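Local structure of putative prolyl-tRNA synthetase (Leishmania major, 5XIL) at residues R244-D247 with Q253-I256; C163-A168 with A172-E177; E320-E325 with V381-Q386; V352-E357 with A392-D397. The protein probably charges tRNA(Pro) with L-proline at the expense of ATP, this fragment holding the class II catalytic core, the anticodon-binding domain and the C-terminal domain. All coordinates share one frame; numbering follows the deposited sequence. Where two conformers were deposited one is given.

Contact 1. Residues R244-D247 with Q253-I256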
loop_
_atom_site.group_PDB
_atom_site.type_symbol
_atom_site.label_atom_id
_atom_site.label_comp_id
_atom_site.label_asym_id
_atom_site.label_seq_id
_atom_site.Cartn_x
_atom_site.Cartn_y
_atom_site.Cartn_z
ATOM N N ARG A 244 -19.833 -23.215 9.158
ATOM C CA ARG A 244 -19.856 -24.656 9.276
ATOM C C ARG A 244 -19.570 -25.281 7.932
ATOM O O ARG A 244 -19.819 -24.673 6.930
ATOM C CB ARG A 244 -21.254 -25.095 9.732
ATOM C CG ARG A 244 -22.351 -24.334 8.944
ATOM C CD ARG A 244 -23.768 -24.762 9.271
ATOM N NE ARG A 244 -23.938 -26.156 8.851
ATOM C CZ ARG A 244 -25.065 -26.856 8.918
ATOM N NH1 ARG A 244 -26.179 -26.310 9.387
ATOM N NH2 ARG A 244 -25.067 -28.107 8.495
ATOM N N PHE A 245 -19.065 -26.506 7.944
ATOM C CA PHE A 245 -18.979 -27.293 6.747
ATOM C C PHE A 245 -19.093 -28.784 7.113
ATOM O O PHE A 245 -18.760 -29.207 8.219
ATOM C CB PHE A 245 -17.647 -26.995 6.021
ATOM C CG PHE A 245 -16.432 -27.368 6.823
ATOM C CD1 PHE A 245 -15.989 -26.554 7.877
ATOM C CD2 PHE A 245 -15.722 -28.540 6.549
ATOM C CE1 PHE A 245 -14.895 -26.931 8.632
ATOM C CE2 PHE A 245 -14.622 -28.906 7.303
ATOM C CZ PHE A 245 -14.228 -28.105 8.369
ATOM N N GLN A 246 -19.538 -29.584 6.153
ATOM C CA GLN A 246 -19.599 -31.043 6.381
ATOM C C GLN A 246 -18.217 -31.635 6.389
ATOM O O GLN A 246 -17.339 -31.255 5.574
ATOM C CB GLN A 246 -20.441 -31.740 5.284
ATOM C CG GLN A 246 -21.924 -31.356 5.288
ATOM C CD GLN A 246 -22.534 -31.498 6.661
ATOM O OE1 GLN A 246 -22.575 -30.538 7.419
ATOM N NE2 GLN A 246 -22.955 -32.719 7.016
ATOM N N ASP A 247 -17.996 -32.556 7.312
ATOM C CA ASP A 247 -16.748 -33.225 7.401
ATOM C C ASP A 247 -16.547 -34.015 6.096
ATOM O O ASP A 247 -17.398 -34.811 5.760
ATOM C CB ASP A 247 -16.795 -34.185 8.553
ATOM C CG ASP A 247 -15.552 -34.998 8.679
ATOM O OD1 ASP A 247 -14.759 -35.076 7.730
ATOM O OD2 ASP A 247 -15.392 -35.547 9.754
ATOM N N GLN A 253 -21.673 -35.441 9.731
ATOM C CA GLN A 253 -21.123 -34.560 10.769
ATOM C C GLN A 253 -20.801 -33.157 10.158
ATOM O O GLN A 253 -20.231 -33.040 9.049
ATOM C CB GLN A 253 -19.830 -35.149 11.319
ATOM C CG GLN A 253 -20.013 -36.462 12.059
ATOM C CD GLN A 253 -20.929 -36.345 13.275
ATOM O OE1 GLN A 253 -21.054 -35.289 13.953
ATOM N NE2 GLN A 253 -21.580 -37.453 13.570
ATOM N N THR A 254 -21.119 -32.142 10.933
ATOM C CA THR A 254 -20.816 -30.736 10.610
ATOM C C THR A 254 -19.678 -30.290 11.495
ATOM O O THR A 254 -19.628 -30.642 12.674
ATOM C CB THR A 254 -22.045 -29.905 10.884
ATOM O OG1 THR A 254 -23.135 -30.456 10.119
ATOM C CG2 THR A 254 -21.860 -28.520 10.412
ATOM N N LEU A 255 -18.703 -29.609 10.901
ATOM C CA LEU A 255 -17.513 -29.133 11.623
ATOM C C LEU A 255 -17.542 -27.607 11.602
ATOM O O LEU A 255 -18.176 -26.995 10.713
ATOM C CB LEU A 255 -16.223 -29.598 10.974
ATOM C CG LEU A 255 -16.023 -31.127 10.978
ATOM C CD1 LEU A 255 -14.702 -31.500 10.326
ATOM C CD2 LEU A 255 -16.116 -31.695 12.382
ATOM N N ILE A 256 -16.828 -27.026 12.571
ATOM C CA ILE A 256 -16.666 -25.578 12.619
ATOM C C ILE A 256 -15.214 -25.208 12.374
ATOM O O ILE A 256 -14.296 -25.810 12.929
ATOM C CB ILE A 256 -17.114 -25.042 13.968
ATOM C CG1 ILE A 256 -18.577 -25.481 14.194
ATOM C CG2 ILE A 256 -17.045 -23.514 14.001
ATOM C CD1 ILE A 256 -19.242 -24.946 15.472
HETATM O O HOH W 1 -24.354 -33.061 10.107
#
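F245 and L255 form an antiparallel hydrogen-bonded pair: F245 N donates to L255 O at 2.9 Å, and L255 N returns the bond to F245 O at 2.7 Å and 173°. One step on, Q246 faces T254 as a non-hydrogen-bonded pair, after which D247 N reaches Q253 O at 2.9 Å.

Polar side chains meet on the face carrying Q246 and T254. A bend at chi2 (-51°) turns the glutamine back across the strand, so that OE1 takes the T254 hydroxyl on a lone pair in the carbonyl plane, Q246 OE1 to T254 OG1 being 2.8 Å. A water also donates to T254 OG1, while Q246 NE2 bonds N251 O in the connecting turn. The T254 methyl lies against R244, with CG2 3.5 Å from R244 NE.

Apolar contact occupies the other face. In a CH-pi contact L255 CB lies 3.6 Å from F245 CZ, over one ring face and offset toward the rim, and L255 CD1 extends to D247 CB.

The two strands form a strongly twisted hairpin, their axes 124° apart, at the surface of the class II core. F245 leans onto loop residues H126 and L129, and strand 253-265 continues between strands 156-165 and 223-234.

Contact 2. Residues C163-A168 with A172-E177; sequences CAWAKA and AKEVLE
W165 and E174 supply the polar link between strand and helix. The indole NE1 donates to E174 OE1 at 2.7 Å with an N-H...O angle of 157°. The oxygen lies in the ring plane at the pyrrole edge, yet the N-H comes to the carboxylate from above its plane, the two flat groups being nearly perpendicular. With chi1 at -172° and an extended chain beyond CG, E174 carries its carboxylate straight out from the helix to the strand.

Van der Waals contact is tight beside this bond: C163 CB stands 3.1 Å from E174 OE1, and E174 CD lies 3.6 Å from W165 CZ2 at the indole edge.

Backbone bonding supplies the remaining link, A172 N donating to A168 O at 3.0 Å. This is an i to i+4 bond of the first turn of helix 168-189, and it ties the entry of the helix to its body.

The buried E174 carboxylate is thus well compensated. OE1 also accepts from N260 ND2, and OE2 forms a salt bridge with R132. Such a set of one cation and two neutral donors would be expected to favour the ionised form, and it couples the helix to strands 131-139, 156-165 and 253-265.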
loop_
_atom_site.group_PDB
_atom_site.type_symbol
_atom_site.label_atom_id
_atom_site.label_comp_id
_atom_site.label_asym_id
_atom_site.label_seq_id
_atom_site.Cartn_x
_atom_site.Cartn_y
_atom_site.Cartn_z
ATOM N N CYS A 163 -8.511 -15.201 9.462
ATOM C CA CYS A 163 -8.408 -16.466 8.764
ATOM C C CYS A 163 -9.294 -17.539 9.427
ATOM O O CYS A 163 -9.561 -17.511 10.613
ATOM C CB CYS A 163 -6.934 -16.920 8.739
ATOM S SG CYS A 163 -5.854 -15.640 7.917
ATOM N N ALA A 164 -9.677 -18.528 8.613
ATOM C CA ALA A 164 -10.488 -19.668 9.035
ATOM C C ALA A 164 -9.902 -20.873 8.348
ATOM O O ALA A 164 -9.728 -20.866 7.107
ATOM C CB ALA A 164 -11.914 -19.472 8.563
ATOM N N TRP A 165 -9.606 -21.898 9.121
ATOM C CA TRP A 165 -8.960 -23.098 8.641
ATOM C C TRP A 165 -9.848 -24.330 8.998
ATOM O O TRP A 165 -10.560 -24.293 9.964
ATOM C CB TRP A 165 -7.621 -23.298 9.340
ATOM C CG TRP A 165 -6.607 -22.248 9.079
ATOM C CD1 TRP A 165 -6.486 -21.030 9.692
ATOM C CD2 TRP A 165 -5.564 -22.328 8.108
ATOM N NE1 TRP A 165 -5.401 -20.349 9.136
ATOM C CE2 TRP A 165 -4.824 -21.124 8.175
ATOM C CE3 TRP A 165 -5.160 -23.320 7.209
ATOM C CZ2 TRP A 165 -3.675 -20.897 7.373
ATOM C CZ3 TRP A 165 -4.072 -23.069 6.370
ATOM C CH2 TRP A 165 -3.353 -21.857 6.453
ATOM N N ALA A 166 -9.642 -25.425 8.292
ATOM C CA ALA A 166 -10.265 -26.731 8.601
ATOM C C ALA A 166 -9.795 -27.374 9.911
ATOM O O ALA A 166 -10.639 -27.882 10.656
ATOM C CB ALA A 166 -10.093 -27.709 7.404
ATOM N N LYS A 167 -8.486 -27.320 10.194
ATOM C CA LYS A 167 -7.891 -27.937 11.383
ATOM C C LYS A 167 -7.313 -26.935 12.378
ATOM O O LYS A 167 -6.760 -25.924 12.008
ATOM C CB LYS A 167 -6.751 -28.918 11.042
ATOM C CG LYS A 167 -7.114 -30.070 10.110
ATOM C CD LYS A 167 -6.255 -31.319 10.364
ATOM C CE LYS A 167 -4.758 -31.057 10.403
ATOM N NZ LYS A 167 -4.207 -30.722 9.060
ATOM N N ALA A 168 -7.351 -27.311 13.643
ATOM C CA ALA A 168 -6.794 -26.505 14.726
ATOM C C ALA A 168 -5.310 -26.260 14.571
ATOM O O ALA A 168 -4.812 -25.188 14.858
ATOM C CB ALA A 168 -7.033 -27.192 16.052
ATOM N N ALA A 172 -3.360 -22.573 14.632
ATOM C CA ALA A 172 -2.335 -22.302 15.645
ATOM C C ALA A 172 -1.003 -21.986 15.048
ATOM O O ALA A 172 -0.275 -21.094 15.549
ATOM C CB ALA A 172 -2.162 -23.451 16.628
ATOM N N LYS A 173 -0.659 -22.691 13.984
ATOM C CA LYS A 173 0.611 -22.473 13.332
ATOM C C LYS A 173 0.658 -21.069 12.693
ATOM O O LYS A 173 1.646 -20.385 12.857
ATOM C CB LYS A 173 0.896 -23.559 12.301
ATOM C CG LYS A 173 2.042 -23.305 11.326
ATOM C CD LYS A 173 2.246 -24.595 10.521
ATOM C CE LYS A 173 3.417 -24.530 9.547
ATOM N NZ LYS A 173 3.138 -23.410 8.606
ATOM N N GLU A 174 -0.432 -20.643 12.075
ATOM C CA GLU A 174 -0.456 -19.325 11.412
ATOM C C GLU A 174 -0.403 -18.187 12.437
ATOM O O GLU A 174 0.178 -17.125 12.185
ATOM C CB GLU A 174 -1.683 -19.192 10.557
ATOM C CG GLU A 174 -1.661 -17.926 9.685
ATOM C CD GLU A 174 -2.915 -17.751 8.857
ATOM O OE1 GLU A 174 -4.072 -17.962 9.368
ATOM O OE2 GLU A 174 -2.750 -17.360 7.691
ATOM N N VAL A 175 -1.097 -18.397 13.553
ATOM C CA VAL A 175 -1.078 -17.445 14.667
ATOM C C VAL A 175 0.353 -17.027 15.015
ATOM O O VAL A 175 0.660 -15.838 15.133
ATOM C CB VAL A 175 -1.780 -18.031 15.899
ATOM C CG1 VAL A 175 -1.409 -17.236 17.135
ATOM C CG2 VAL A 175 -3.295 -17.979 15.723
ATOM N N LEU A 176 1.245 -18.001 15.116
ATOM C CA LEU A 176 2.634 -17.756 15.446
ATOM C C LEU A 176 3.466 -17.284 14.263
ATOM O O LEU A 176 4.419 -16.550 14.464
ATOM C CB LEU A 176 3.277 -18.969 16.094
ATOM C CG LEU A 176 2.715 -19.443 17.427
ATOM C CD1 LEU A 176 3.255 -20.796 17.877
ATOM C CD2 LEU A 176 3.043 -18.405 18.476
ATOM N N GLU A 177 3.125 -17.683 13.059
ATOM C CA GLU A 177 3.776 -17.150 11.876
ATOM C C GLU A 177 3.558 -15.649 11.781
ATOM O O GLU A 177 4.508 -14.889 11.477
ATOM C CB GLU A 177 3.345 -17.833 10.591
ATOM C CG GLU A 177 3.975 -19.235 10.443
ATOM C CD GLU A 177 3.289 -20.076 9.362
ATOM O OE1 GLU A 177 2.106 -19.881 9.017
ATOM O OE2 GLU A 177 3.942 -20.990 8.856
#

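Contact 3. Residues E320-E325 with V381-Q386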
loop_
_atom_site.group_PDB
_atom_site.type_symbol
_atom_site.label_atom_id
_atom_site.label_comp_id
_atom_site.label_asym_id
_atom_site.label_seq_id
_atom_site.Cartn_x
_atom_site.Cartn_y
_atom_site.Cartn_z
ATOM N N GLU A 320 25.034 13.493 -3.850
ATOM C CA GLU A 320 23.645 13.094 -3.734
ATOM C C GLU A 320 23.298 12.101 -4.818
ATOM O O GLU A 320 22.687 11.041 -4.576
ATOM C CB GLU A 320 22.740 14.290 -3.824
ATOM C CG GLU A 320 21.277 13.908 -3.685
ATOM C CD GLU A 320 20.319 15.069 -3.855
ATOM O OE1 GLU A 320 20.645 16.266 -3.683
ATOM O OE2 GLU A 320 19.189 14.756 -4.152
ATOM N N SER A 321 23.707 12.446 -6.035
ATOM C CA SER A 321 23.377 11.634 -7.185
ATOM C C SER A 321 24.033 10.278 -7.108
ATOM O O SER A 321 23.413 9.278 -7.437
ATOM C CB SER A 321 23.669 12.389 -8.489
ATOM O OG SER A 321 23.421 11.439 -9.522
ATOM N N GLU A 322 25.294 10.236 -6.700
ATOM C CA GLU A 322 26.058 9.008 -6.633
ATOM C C GLU A 322 25.464 8.103 -5.539
ATOM O O GLU A 322 25.314 6.878 -5.692
ATOM C CB GLU A 322 27.506 9.304 -6.256
ATOM C CG GLU A 322 28.272 10.019 -7.390
ATOM C CD GLU A 322 29.681 10.483 -7.013
ATOM O OE1 GLU A 322 30.178 10.153 -5.917
ATOM O OE2 GLU A 322 30.311 11.222 -7.840
ATOM N N LEU A 323 25.129 8.720 -4.409
ATOM C CA LEU A 323 24.544 7.849 -3.336
ATOM C C LEU A 323 23.200 7.235 -3.750
ATOM O O LEU A 323 22.932 6.029 -3.531
ATOM C CB LEU A 323 24.470 8.615 -2.052
ATOM C CG LEU A 323 25.772 9.052 -1.394
ATOM C CD1 LEU A 323 25.474 9.885 -0.181
ATOM C CD2 LEU A 323 26.594 7.881 -0.972
ATOM N N CYS A 324 22.374 8.029 -4.388
ATOM C CA CYS A 324 21.007 7.577 -4.738
ATOM C C CYS A 324 21.071 6.488 -5.809
ATOM O O CYS A 324 20.361 5.469 -5.761
ATOM C CB CYS A 324 20.135 8.774 -5.152
ATOM S SG CYS A 324 19.676 9.978 -3.900
ATOM N N GLU A 325 22.038 6.616 -6.714
ATOM C CA GLU A 325 22.283 5.610 -7.724
ATOM C C GLU A 325 22.717 4.308 -7.099
ATOM O O GLU A 325 22.398 3.265 -7.617
ATOM C CB GLU A 325 23.347 6.083 -8.764
ATOM C CG GLU A 325 23.478 5.150 -9.960
ATOM C CD GLU A 325 22.229 5.135 -10.871
ATOM O OE1 GLU A 325 21.419 6.100 -10.857
ATOM O OE2 GLU A 325 22.070 4.141 -11.629
ATOM N N VAL A 381 34.883 9.183 5.439
ATOM C CA VAL A 381 34.606 8.178 4.437
ATOM C C VAL A 381 35.157 8.639 3.099
ATOM O O VAL A 381 34.820 9.717 2.622
ATOM C CB VAL A 381 33.097 7.916 4.307
ATOM C CG1 VAL A 381 32.844 6.950 3.163
ATOM C CG2 VAL A 381 32.556 7.378 5.619
ATOM N N ALA A 382 35.961 7.790 2.468
ATOM C CA ALA A 382 36.591 8.125 1.159
ATOM C C ALA A 382 35.535 8.387 0.107
ATOM O O ALA A 382 34.500 7.655 0.019
ATOM C CB ALA A 382 37.513 6.974 0.722
ATOM N N TRP A 383 35.754 9.423 -0.713
ATOM C CA TRP A 383 34.867 9.754 -1.766
ATOM C C TRP A 383 35.415 9.280 -3.075
ATOM O O TRP A 383 36.350 9.899 -3.621
ATOM C CB TRP A 383 34.600 11.229 -1.776
ATOM C CG TRP A 383 33.532 11.638 -2.722
ATOM C CD1 TRP A 383 32.727 10.842 -3.483
ATOM C CD2 TRP A 383 33.123 12.959 -2.982
ATOM N NE1 TRP A 383 31.876 11.591 -4.223
ATOM C CE2 TRP A 383 32.059 12.897 -3.899
ATOM C CE3 TRP A 383 33.543 14.193 -2.520
ATOM C CZ2 TRP A 383 31.450 14.031 -4.422
ATOM C CZ3 TRP A 383 32.906 15.311 -2.976
ATOM C CH2 TRP A 383 31.876 15.230 -3.941
ATOM N N ASP A 384 34.854 8.175 -3.533
ATOM C CA ASP A 384 35.330 7.420 -4.687
ATOM C C ASP A 384 34.223 6.451 -5.111
ATOM O O ASP A 384 33.058 6.594 -4.668
ATOM C CB ASP A 384 36.682 6.734 -4.375
ATOM C CG ASP A 384 36.613 5.784 -3.166
ATOM O OD1 ASP A 384 35.583 5.086 -2.935
ATOM O OD2 ASP A 384 37.602 5.739 -2.457
ATOM N N ALA A 385 34.550 5.506 -5.992
ATOM C CA ALA A 385 33.626 4.504 -6.514
ATOM C C ALA A 385 32.935 3.632 -5.418
ATOM O O ALA A 385 31.890 3.034 -5.661
ATOM C CB ALA A 385 34.338 3.580 -7.510
ATOM N N GLN A 386 33.575 3.524 -4.284
ATOM C CA GLN A 386 33.108 2.652 -3.207
ATOM C C GLN A 386 32.205 3.375 -2.216
ATOM O O GLN A 386 31.654 2.724 -1.304
ATOM C CB GLN A 386 34.278 2.109 -2.412
ATOM C CG GLN A 386 34.927 0.920 -3.057
ATOM C CD GLN A 386 35.783 1.334 -4.242
ATOM O OE1 GLN A 386 36.625 2.243 -4.134
ATOM N NE2 GLN A 386 35.586 0.673 -5.360
HETATM O O HOH W 2 30.478 7.841 -5.166
#
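E322 OE1 receives W383 NE1 from across the gap between helix and loop. W383 NE1 to E322 OE1 measures 2.8 Å, with an N-H...O angle of 164°. The oxygen sits in the plane of the ring at its pyrrole edge. Seen from the glutamate, the donor arrives on the syn side, 26° out of the carboxylate plane, the ring and carboxylate planes being inclined to each other.

The two side chains cross at about a right angle. E322 runs extended beyond CG and presents its end to the indole. In W383 a chi1 of -172° places the ring opposite the backbone N, which swings it from the chain toward the helix. A water donates to D384 O at 2.9 Å and appears to join E322 OE1 as well, but its modelled separation from that oxygen is too short to be taken at face value. Within the turn that follows, D384 OD1 caps the start of the next helix by accepting Q386 N at 2.9 Å.

W383 itself is buried: its ring takes part in a cation-pi interaction with R366 and packs on S315, R318 and L319 of helix 306-325. The contact therefore joins the C-terminal part of that helix to the chain just beyond the edge strand 378-382 of the anticodon-binding domain, where L323 rests on T387 and V391 of helix 387-412.

Contact 4. Residues V352-E357 with A392-D397; sequences VPLRVE and AALLED
Where P353 and L354 meet L394 and L395, no flat group takes part; the flat groups nearby, the R355 guanidinium and the E357 carboxylate, lie on the other side of the strand. E357 OE2 lies in the plane of that guanidinium at its edge, taking R355 NE and R355 NH2 at 2.9 Å each. This is a side-on grip of two nitrogens on a single oxygen, with both donors coming from the same face of the carboxylate. R355 also makes a cation-pi interaction with F344 of helix 340-350, and E357 OE1 has a second cation in R378.

The contact proper is aliphatic. L354 points at the helix and divides its two methyls between successive leucines: CD1 meets L395 CD2 at 3.6 Å, and CD2 meets L394 CD2 at 3.9 Å. The leucines reach it by different routes. L394 turns its CG away from the backbone N (chi1 -179°), whereas L395 keeps CG beside the N (chi1 -71°), which carries its CD2 methyl back toward the strand. That same methyl touches the proline ring, P353 CB to L395 CD2 being 3.7 Å, so it lies against P353 and L354 together. P286 and Q292 add to the surroundings of L395, while V370 and V372 of the adjoining strand 367-372 flank L354.

Strand 354-358 is the middle strand of a five-stranded mixed sheet. Helix 387-412 packs on its L354 face and helix 340-350 on its R355 face, the layered alpha/beta arrangement of the anticodon-binding domain of class IIa synthetases.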
loop_
_atom_site.group_PDB
_atom_site.type_symbol
_atom_site.label_atom_id
_atom_site.label_comp_id
_atom_site.label_asym_id
_atom_site.label_seq_id
_atom_site.Cartn_x
_atom_site.Cartn_y
_atom_site.Cartn_z
ATOM N N VAL A 352 17.866 12.208 11.115
ATOM C CA VAL A 352 18.478 11.656 9.923
ATOM C C VAL A 352 19.653 10.824 10.358
ATOM O O VAL A 352 20.393 11.297 11.147
ATOM C CB VAL A 352 19.044 12.695 8.968
ATOM C CG1 VAL A 352 19.498 11.959 7.703
ATOM C CG2 VAL A 352 18.000 13.704 8.647
ATOM N N PRO A 353 19.737 9.565 9.951
ATOM C CA PRO A 353 20.791 8.703 10.463
ATOM C C PRO A 353 22.258 9.234 10.281
ATOM O O PRO A 353 23.092 9.065 11.188
ATOM C CB PRO A 353 20.578 7.448 9.655
ATOM C CG PRO A 353 19.119 7.331 9.462
ATOM C CD PRO A 353 18.669 8.757 9.338
ATOM N N LEU A 354 22.544 9.822 9.115
ATOM C CA LEU A 354 23.924 10.250 8.803
ATOM C C LEU A 354 23.895 11.636 8.255
ATOM O O LEU A 354 23.000 12.007 7.442
ATOM C CB LEU A 354 24.551 9.334 7.774
ATOM C CG LEU A 354 24.814 7.878 8.121
ATOM C CD1 LEU A 354 25.333 7.084 6.961
ATOM C CD2 LEU A 354 25.680 7.787 9.356
ATOM N N ARG A 355 24.841 12.461 8.683
ATOM C CA ARG A 355 25.008 13.742 8.119
ATOM C C ARG A 355 26.432 13.819 7.488
ATOM O O ARG A 355 27.384 13.428 8.132
ATOM C CB ARG A 355 24.928 14.810 9.156
ATOM C CG ARG A 355 25.382 16.182 8.615
ATOM C CD ARG A 355 25.278 17.284 9.644
ATOM N NE ARG A 355 26.259 17.230 10.719
ATOM C CZ ARG A 355 25.958 17.206 12.010
ATOM N NH1 ARG A 355 24.686 17.110 12.424
ATOM N NH2 ARG A 355 26.942 17.207 12.912
ATOM N N VAL A 356 26.498 14.288 6.255
ATOM C CA VAL A 356 27.759 14.495 5.523
ATOM C C VAL A 356 27.958 15.993 5.482
ATOM O O VAL A 356 27.106 16.702 5.005
ATOM C CB VAL A 356 27.746 13.935 4.075
ATOM C CG1 VAL A 356 29.020 14.435 3.336
ATOM C CG2 VAL A 356 27.683 12.453 4.010
ATOM N N GLU A 357 29.077 16.447 6.017
ATOM C CA GLU A 357 29.464 17.831 6.035
ATOM C C GLU A 357 30.556 17.959 4.963
ATOM O O GLU A 357 31.572 17.264 5.059
ATOM C CB GLU A 357 30.022 18.178 7.419
ATOM C CG GLU A 357 29.134 17.764 8.582
ATOM C CD GLU A 357 29.761 17.864 9.974
ATOM O OE1 GLU A 357 30.882 18.438 10.096
ATOM O OE2 GLU A 357 29.137 17.382 10.960
ATOM N N ALA A 392 26.130 2.668 2.580
ATOM C CA ALA A 392 25.078 1.691 2.819
ATOM C C ALA A 392 25.506 0.749 3.912
ATOM O O ALA A 392 24.664 0.335 4.771
ATOM C CB ALA A 392 24.745 0.939 1.551
ATOM N N ALA A 393 26.790 0.378 3.963
ATOM C CA ALA A 393 27.217 -0.484 5.063
ATOM C C ALA A 393 27.190 0.221 6.401
ATOM O O ALA A 393 26.847 -0.393 7.432
ATOM C CB ALA A 393 28.574 -1.161 4.838
ATOM N N LEU A 394 27.581 1.481 6.428
ATOM C CA LEU A 394 27.488 2.229 7.640
ATOM C C LEU A 394 26.006 2.347 8.150
ATOM O O LEU A 394 25.775 2.278 9.376
ATOM C CB LEU A 394 28.017 3.606 7.443
ATOM C CG LEU A 394 28.009 4.531 8.620
ATOM C CD1 LEU A 394 28.530 3.886 9.893
ATOM C CD2 LEU A 394 28.853 5.752 8.212
ATOM N N LEU A 395 25.092 2.539 7.220
ATOM C CA LEU A 395 23.639 2.503 7.594
ATOM C C LEU A 395 23.219 1.134 8.154
ATOM O O LEU A 395 22.382 1.050 9.059
ATOM C CB LEU A 395 22.784 2.892 6.421
ATOM C CG LEU A 395 22.860 4.354 6.061
ATOM C CD1 LEU A 395 22.250 4.478 4.642
ATOM C CD2 LEU A 395 22.197 5.303 7.077
ATOM N N GLU A 396 23.799 0.028 7.709
ATOM C CA GLU A 396 23.437 -1.248 8.291
ATOM C C GLU A 396 24.023 -1.371 9.662
ATOM O O GLU A 396 23.407 -1.958 10.553
ATOM C CB GLU A 396 23.846 -2.426 7.370
ATOM C CG GLU A 396 22.898 -2.591 6.223
ATOM C CD GLU A 396 21.512 -3.088 6.687
ATOM O OE1 GLU A 396 21.358 -4.283 6.989
ATOM O OE2 GLU A 396 20.560 -2.296 6.768
ATOM N N ASP A 397 25.241 -0.847 9.876
ATOM C CA ASP A 397 25.809 -0.828 11.214
ATOM C C ASP A 397 24.997 0.042 12.170
ATOM O O ASP A 397 24.803 -0.327 13.342
ATOM C CB ASP A 397 27.279 -0.371 11.201
ATOM C CG ASP A 397 27.854 -0.364 12.562
ATOM O OD1 ASP A 397 27.997 -1.445 13.185
ATOM O OD2 ASP A 397 28.070 0.742 13.048
#

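The four contacts fall into two pairs, one to a domain. Contacts 1 and 2 belong to the class II core: their centres are about 17 Å apart, they touch where F245 meets A166, and strands 156-165 and 253-265 are neighbours. Contacts 3 and 4 lie in the anticodon-binding part, with centres about 12 Å apart around one five-stranded sheet. Along the chain contact 2 closes before contact 1 opens, and both precede the other pair, whose segments alternate so that strand 354-358 lies between the halves of contact 3. Contacts 1 and 4 lie about 57 Å apart between centres, on opposite sides of the chain's centre, and neither pair of contacts touches the other.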